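Local coordinates for protein carbohydrate kinase, FGGY (Novosphingobium aromaticivorans, PDB 3H6E) that probably acts as a sugar kinase of the FGGY family, transferring phosphate from a nucleotide to a carbohydrate, although its own substrate is not established, at residues L17-L22 and L30-R35; M337-L342 and R353-N358. All coordinates share one frame; numbering follows the deposited sequence.

Contact 1: residues L17-L22 and L30-R35; sequences LSKVSL and LDRQVR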
loop_
_atom_site.group_PDB
_atom_site.type_symbol
_atom_site.label_atom_id
_atom_site.label_comp_id
_atom_site.label_asym_id
_atom_site.label_seq_id
_atom_site.Cartn_x
_atom_site.Cartn_y
_atom_site.Cartn_z
ATOM N N LEU A 17 -2.982 -11.109 6.422
ATOM C CA LEU A 17 -1.947 -11.901 7.081
ATOM C C LEU A 17 -1.214 -11.110 8.154
ATOM O O LEU A 17 -0.803 -9.973 7.930
ATOM C CB LEU A 17 -0.941 -12.443 6.060
ATOM C CG LEU A 17 -1.426 -13.558 5.131
ATOM C CD1 LEU A 17 -0.321 -13.980 4.173
ATOM C CD2 LEU A 17 -1.925 -14.749 5.934
ATOM N N SER A 18 -1.060 -11.724 9.323
ATOM C CA SER A 18 -0.236 -11.160 10.383
ATOM C C SER A 18 1.058 -11.961 10.518
ATOM O O SER A 18 1.033 -13.177 10.703
ATOM C CB SER A 18 -0.997 -11.119 11.711
ATOM O OG SER A 18 -1.590 -12.369 12.008
ATOM N N LYS A 19 2.186 -11.269 10.407
ATOM C CA LYS A 19 3.487 -11.921 10.395
ATOM C C LYS A 19 4.409 -11.350 11.465
ATOM O O LYS A 19 4.579 -10.138 11.568
ATOM C CB LYS A 19 4.148 -11.751 9.025
ATOM C CG LYS A 19 3.185 -11.828 7.850
ATOM C CD LYS A 19 3.931 -11.832 6.522
ATOM C CE LYS A 19 3.011 -12.211 5.367
ATOM N NZ LYS A 19 3.760 -12.429 4.093
ATOM N N VAL A 20 5.003 -12.232 12.259
ATOM C CA VAL A 20 6.049 -11.833 13.186
ATOM C C VAL A 20 7.372 -12.409 12.698
ATOM O O VAL A 20 7.449 -13.582 12.332
ATOM C CB VAL A 20 5.759 -12.307 14.617
ATOM C CG1 VAL A 20 6.852 -11.828 15.561
ATOM C CG2 VAL A 20 4.395 -11.804 15.071
ATOM N N SER A 21 8.410 -11.580 12.689
ATOM C CA SER A 21 9.670 -11.963 12.066
ATOM C C SER A 21 10.900 -11.585 12.885
ATOM O O SER A 21 10.960 -10.511 13.483
ATOM C CB SER A 21 9.764 -11.348 10.670
ATOM O OG SER A 21 9.495 -9.957 10.697
ATOM N N LEU A 22 11.887 -12.478 12.891
ATOM C CA LEU A 22 13.126 -12.267 13.631
ATOM C C LEU A 22 14.303 -12.111 12.678
ATOM O O LEU A 22 14.567 -12.994 11.865
ATOM C CB LEU A 22 13.382 -13.441 14.572
ATOM C CG LEU A 22 14.655 -13.377 15.414
ATOM C CD1 LEU A 22 14.495 -12.401 16.575
ATOM C CD2 LEU A 22 15.013 -14.763 15.919
ATOM N N LEU A 30 15.795 -14.624 10.226
ATOM C CA LEU A 30 16.139 -15.839 10.954
ATOM C C LEU A 30 14.924 -16.737 11.155
ATOM O O LEU A 30 15.054 -17.957 11.254
ATOM C CB LEU A 30 16.747 -15.486 12.310
ATOM C CG LEU A 30 17.859 -14.436 12.273
ATOM C CD1 LEU A 30 18.340 -14.100 13.681
ATOM C CD2 LEU A 30 19.010 -14.904 11.398
ATOM N N ASP A 31 13.746 -16.127 11.218
ATOM C CA ASP A 31 12.519 -16.873 11.462
ATOM C C ASP A 31 11.292 -16.027 11.135
ATOM O O ASP A 31 11.350 -14.796 11.137
ATOM C CB ASP A 31 12.457 -17.336 12.920
ATOM C CG ASP A 31 11.416 -18.415 13.146
ATOM O OD1 ASP A 31 11.387 -19.380 12.355
ATOM O OD2 ASP A 31 10.635 -18.305 14.116
ATOM N N ARG A 32 10.182 -16.700 10.856
ATOM C CA ARG A 32 8.933 -16.023 10.547
ATOM C C ARG A 32 7.752 -16.859 11.020
ATOM O O ARG A 32 7.721 -18.075 10.832
ATOM C CB ARG A 32 8.831 -15.755 9.044
ATOM C CG ARG A 32 7.502 -15.170 8.586
ATOM C CD ARG A 32 7.641 -14.547 7.204
ATOM N NE ARG A 32 6.399 -14.588 6.443
ATOM C CZ ARG A 32 6.098 -15.551 5.578
ATOM N NH1 ARG A 32 6.951 -16.545 5.371
ATOM N NH2 ARG A 32 4.946 -15.523 4.919
ATOM N N GLN A 33 6.788 -16.197 11.647
ATOM C CA GLN A 33 5.575 -16.853 12.110
ATOM C C GLN A 33 4.365 -16.117 11.546
ATOM O O GLN A 33 4.226 -14.908 11.725
ATOM C CB GLN A 33 5.528 -16.873 13.638
ATOM C CG GLN A 33 6.539 -17.816 14.274
ATOM C CD GLN A 33 6.074 -19.261 14.255
ATOM O OE1 GLN A 33 5.002 -19.587 14.771
ATOM N NE2 GLN A 33 6.882 -20.138 13.660
ATOM N N VAL A 34 3.497 -16.848 10.855
ATOM C CA VAL A 34 2.339 -16.235 10.218
ATOM C C VAL A 34 1.026 -16.802 10.752
ATOM O O VAL A 34 1.019 -17.726 11.568
ATOM C CB VAL A 34 2.381 -16.400 8.694
ATOM C CG1 VAL A 34 3.796 -16.167 8.186
ATOM C CG2 VAL A 34 1.884 -17.782 8.297
ATOM N N ARG A 35 -0.082 -16.245 10.274
ATOM C CA ARG A 35 -1.400 -16.563 10.801
ATOM C C ARG A 35 -2.445 -15.659 10.162
ATOM O O ARG A 35 -2.404 -14.442 10.334
ATOM C CB ARG A 35 -1.408 -16.353 12.312
ATOM C CG ARG A 35 -2.778 -16.386 12.946
ATOM C CD ARG A 35 -2.830 -15.432 14.120
ATOM N NE ARG A 35 -3.740 -15.897 15.158
ATOM C CZ ARG A 35 -4.326 -15.105 16.048
ATOM N NH1 ARG A 35 -4.110 -13.796 16.017
ATOM N NH2 ARG A 35 -5.134 -15.621 16.961
#

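Contact 2: residues M337-L342 and R353-N358; sequences MILPTL and RFAWIN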
loop_
_atom_site.group_PDB
_atom_site.type_symbol
_atom_site.label_atom_id
_atom_site.label_comp_id
_atom_site.label_asym_id
_atom_site.label_seq_id
_atom_site.Cartn_x
_atom_site.Cartn_y
_atom_site.Cartn_z
HETATM N N MSE A 337 -5.584 -5.295 -30.265
HETATM C CA MSE A 337 -5.506 -4.588 -28.991
HETATM C C MSE A 337 -6.818 -4.487 -28.199
HETATM O O MSE A 337 -7.889 -4.862 -28.682
HETATM C CB MSE A 337 -4.924 -3.196 -29.213
HETATM C CG MSE A 337 -5.842 -2.277 -29.978
HETATM SE SE MSE A 337 -4.928 -0.653 -30.517
HETATM C CE MSE A 337 -6.489 0.504 -30.662
ATOM N N ILE A 338 -6.702 -3.964 -26.978
ATOM C CA ILE A 338 -7.807 -3.872 -26.024
ATOM C C ILE A 338 -8.023 -2.431 -25.587
ATOM O O ILE A 338 -7.073 -1.746 -25.216
ATOM C CB ILE A 338 -7.494 -4.678 -24.749
ATOM C CG1 ILE A 338 -7.135 -6.124 -25.093
ATOM C CG2 ILE A 338 -8.658 -4.606 -23.763
ATOM C CD1 ILE A 338 -6.421 -6.857 -23.969
ATOM N N LEU A 339 -9.269 -1.974 -25.609
ATOM C CA LEU A 339 -9.593 -0.627 -25.150
ATOM C C LEU A 339 -10.179 -0.638 -23.734
ATOM O O LEU A 339 -10.985 -1.504 -23.399
ATOM C CB LEU A 339 -10.561 0.046 -26.121
ATOM C CG LEU A 339 -10.178 -0.010 -27.602
ATOM C CD1 LEU A 339 -11.122 0.848 -28.421
ATOM C CD2 LEU A 339 -8.741 0.430 -27.817
ATOM N N PRO A 340 -9.759 0.324 -22.897
ATOM C CA PRO A 340 -10.247 0.509 -21.522
ATOM C C PRO A 340 -11.720 0.903 -21.514
ATOM O O PRO A 340 -12.169 1.529 -22.470
ATOM C CB PRO A 340 -9.404 1.682 -21.005
ATOM C CG PRO A 340 -8.211 1.735 -21.901
ATOM C CD PRO A 340 -8.706 1.293 -23.242
ATOM N N THR A 341 -12.454 0.563 -20.457
ATOM C CA THR A 341 -11.907 -0.145 -19.306
ATOM C C THR A 341 -12.742 -1.380 -18.993
ATOM O O THR A 341 -13.903 -1.476 -19.397
ATOM C CB THR A 341 -11.906 0.751 -18.047
ATOM O OG1 THR A 341 -11.256 0.065 -16.969
ATOM C CG2 THR A 341 -13.327 1.088 -17.633
ATOM N N LEU A 342 -12.153 -2.319 -18.259
ATOM C CA LEU A 342 -12.865 -3.528 -17.859
ATOM C C LEU A 342 -13.360 -3.451 -16.413
ATOM O O LEU A 342 -13.975 -4.389 -15.913
ATOM C CB LEU A 342 -11.995 -4.771 -18.076
ATOM C CG LEU A 342 -11.621 -5.046 -19.535
ATOM C CD1 LEU A 342 -10.318 -4.341 -19.902
ATOM C CD2 LEU A 342 -11.514 -6.542 -19.800
ATOM N N ARG A 353 -15.231 2.837 -22.793
ATOM C CA ARG A 353 -16.018 1.724 -23.311
ATOM C C ARG A 353 -15.102 0.609 -23.797
ATOM O O ARG A 353 -14.472 0.723 -24.845
ATOM C CB ARG A 353 -16.944 2.161 -24.448
ATOM C CG ARG A 353 -17.617 0.979 -25.142
ATOM C CD ARG A 353 -17.986 1.294 -26.585
ATOM N NE ARG A 353 -17.910 0.108 -27.437
ATOM C CZ ARG A 353 -18.960 -0.613 -27.821
ATOM N NH1 ARG A 353 -20.184 -0.270 -27.436
ATOM N NH2 ARG A 353 -18.787 -1.676 -28.597
ATOM N N PHE A 354 -15.032 -0.467 -23.022
ATOM C CA PHE A 354 -14.211 -1.619 -23.371
ATOM C C PHE A 354 -14.496 -2.109 -24.789
ATOM O O PHE A 354 -15.614 -1.971 -25.289
ATOM C CB PHE A 354 -14.451 -2.750 -22.369
ATOM C CG PHE A 354 -13.938 -4.083 -22.826
ATOM C CD1 PHE A 354 -12.576 -4.331 -22.890
ATOM C CD2 PHE A 354 -14.818 -5.092 -23.187
ATOM C CE1 PHE A 354 -12.099 -5.558 -23.314
ATOM C CE2 PHE A 354 -14.349 -6.322 -23.608
ATOM C CZ PHE A 354 -12.985 -6.555 -23.672
ATOM N N ALA A 355 -13.480 -2.687 -25.428
ATOM C CA ALA A 355 -13.634 -3.279 -26.753
ATOM C C ALA A 355 -12.337 -3.896 -27.261
ATOM O O ALA A 355 -11.250 -3.393 -26.990
ATOM C CB ALA A 355 -14.145 -2.243 -27.745
ATOM N N TRP A 356 -12.462 -4.992 -28.003
ATOM C CA TRP A 356 -11.323 -5.579 -28.696
ATOM C C TRP A 356 -11.173 -4.941 -30.071
ATOM O O TRP A 356 -12.072 -4.251 -30.554
ATOM C CB TRP A 356 -11.513 -7.086 -28.871
ATOM C CG TRP A 356 -10.948 -7.927 -27.771
ATOM C CD1 TRP A 356 -11.645 -8.581 -26.799
ATOM C CD2 TRP A 356 -9.567 -8.219 -27.540
ATOM N NE1 TRP A 356 -10.783 -9.261 -25.975
ATOM C CE2 TRP A 356 -9.500 -9.053 -26.409
ATOM C CE3 TRP A 356 -8.381 -7.855 -28.180
ATOM C CZ2 TRP A 356 -8.293 -9.527 -25.904
ATOM C CZ3 TRP A 356 -7.185 -8.327 -27.678
ATOM C CH2 TRP A 356 -7.149 -9.153 -26.551
ATOM N N ILE A 357 -10.030 -5.180 -30.699
ATOM C CA ILE A 357 -9.813 -4.783 -32.083
ATOM C C ILE A 357 -8.892 -5.804 -32.727
ATOM O O ILE A 357 -7.741 -5.966 -32.316
ATOM C CB ILE A 357 -9.209 -3.382 -32.190
ATOM C CG1 ILE A 357 -10.275 -2.326 -31.894
ATOM C CG2 ILE A 357 -8.627 -3.164 -33.573
ATOM C CD1 ILE A 357 -9.738 -0.918 -31.822
ATOM N N ASN A 358 -9.407 -6.502 -33.731
ATOM C CA ASN A 358 -8.706 -7.652 -34.274
ATOM C C ASN A 358 -8.362 -8.588 -33.122
ATOM O O ASN A 358 -7.192 -8.827 -32.815
ATOM C CB ASN A 358 -7.448 -7.220 -35.026
ATOM C CG ASN A 358 -7.731 -6.150 -36.064
ATOM O OD1 ASN A 358 -8.882 -5.920 -36.441
ATOM N ND2 ASN A 358 -6.681 -5.487 -36.533
#

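Contact 1: residues L17-L22 and L30-R35
V20 and Q33 form an antiparallel hydrogen-bonded pair, V20 N to Q33 O and Q33 N to V20 O both at 2.8 Å. At the turn end a classic beta bulge breaks the regular pairing, L30 and D31 both facing L22. L22 O takes a short bond from L30 N (2.6 Å), nearly along its C=O axis, and a weak one from D31 N, while L22 N returns a bond to D31 O. At the other end R35 O accepts twice from S18. S18 OG, 2.8 Å from R35 O, lies in the carbonyl plane, and S18 N stands above it; OG gets there by sitting between its own backbone N and carbonyl carbon (chi1 50°). On the K19, S21 and R32 face, the extended K19 and R32 chains run alongside each other in the same direction. K19 CD meets the guanidinium edge, and the like-charged K19 NZ and R32 NH2 come within 3.4 Å. Beyond this shell, D31 OD2 is hydrogen-bonded to Y64 OH and R35 forms a salt bridge with D52. Strand 9-13 flanks strand 17-23 through backbone bonds, leaving 29-36 outermost in the mixed sheet, and helix 50-63 packs against V20, Q33 and R35.

Contact 2: residues M337-L342 and R353-N358
The close packing centres on I338, which lies alongside the W356 indole. I338 CG1, set anti to its carbonyl carbon, sits over one face of the six-membered ring, 3.4 Å from its centroid and 17° off the normal, and CD1 reaches the CH2 corner. The other branch, CG2, meets the edge of the F354 ring at CE1 (3.6 Å), so I338 bridges two aromatic residues of the partner segment. L342 covers a face of F354 with CD2, 4.1 Å from the ring centroid. An alanine at W356 would remove the ring face beneath I338 CG1, and would probably loosen this side of the pair. Helix 363-384 backs the same side, Y373 touching I338 and L342, and R366 touching W356. On the other face, selenomethionine M337 is buried against helix 457-468, and its CE reaches I357 CD1 at 3.7 Å. Packing is looser among L339, A355 and I357, where L339 CD1 stands 4.1 Å from I357 CD1. Backbone bonding is uneven too: L339 N to A355 O is short and straight (2.8 Å), M337 N to I357 O is sound, and both return bonds are weak. P340 and T341, joined by a cis peptide, carry the chain out of the strand. Strands 337-339 and 355-357 make a two-stranded antiparallel sheet, a small unit separate from the large mixed sheet of the FGGY C-terminal domain.

Overall arrangement
Both contacts are antiparallel strand pairs, but they hold different elements and lie on opposite sides of the chain's centre, their own centres about 42 Å apart. Contact 1 forms an edge of a six-stranded mixed sheet: 17-22 is an inner strand, while 30-35 is more exposed. Contact 2 lies farther out, about 28 Å from the chain's centre against 19 Å, in a sheet of just two strands braced by helices. Each is partly buried, with four buried residues. Their chemistry differs accordingly: contact 1 depends largely on backbone bonds, with charged and polar chains around its outer strand, whereas contact 2 has fewer strong backbone bonds and relies more on aliphatic-aromatic packing.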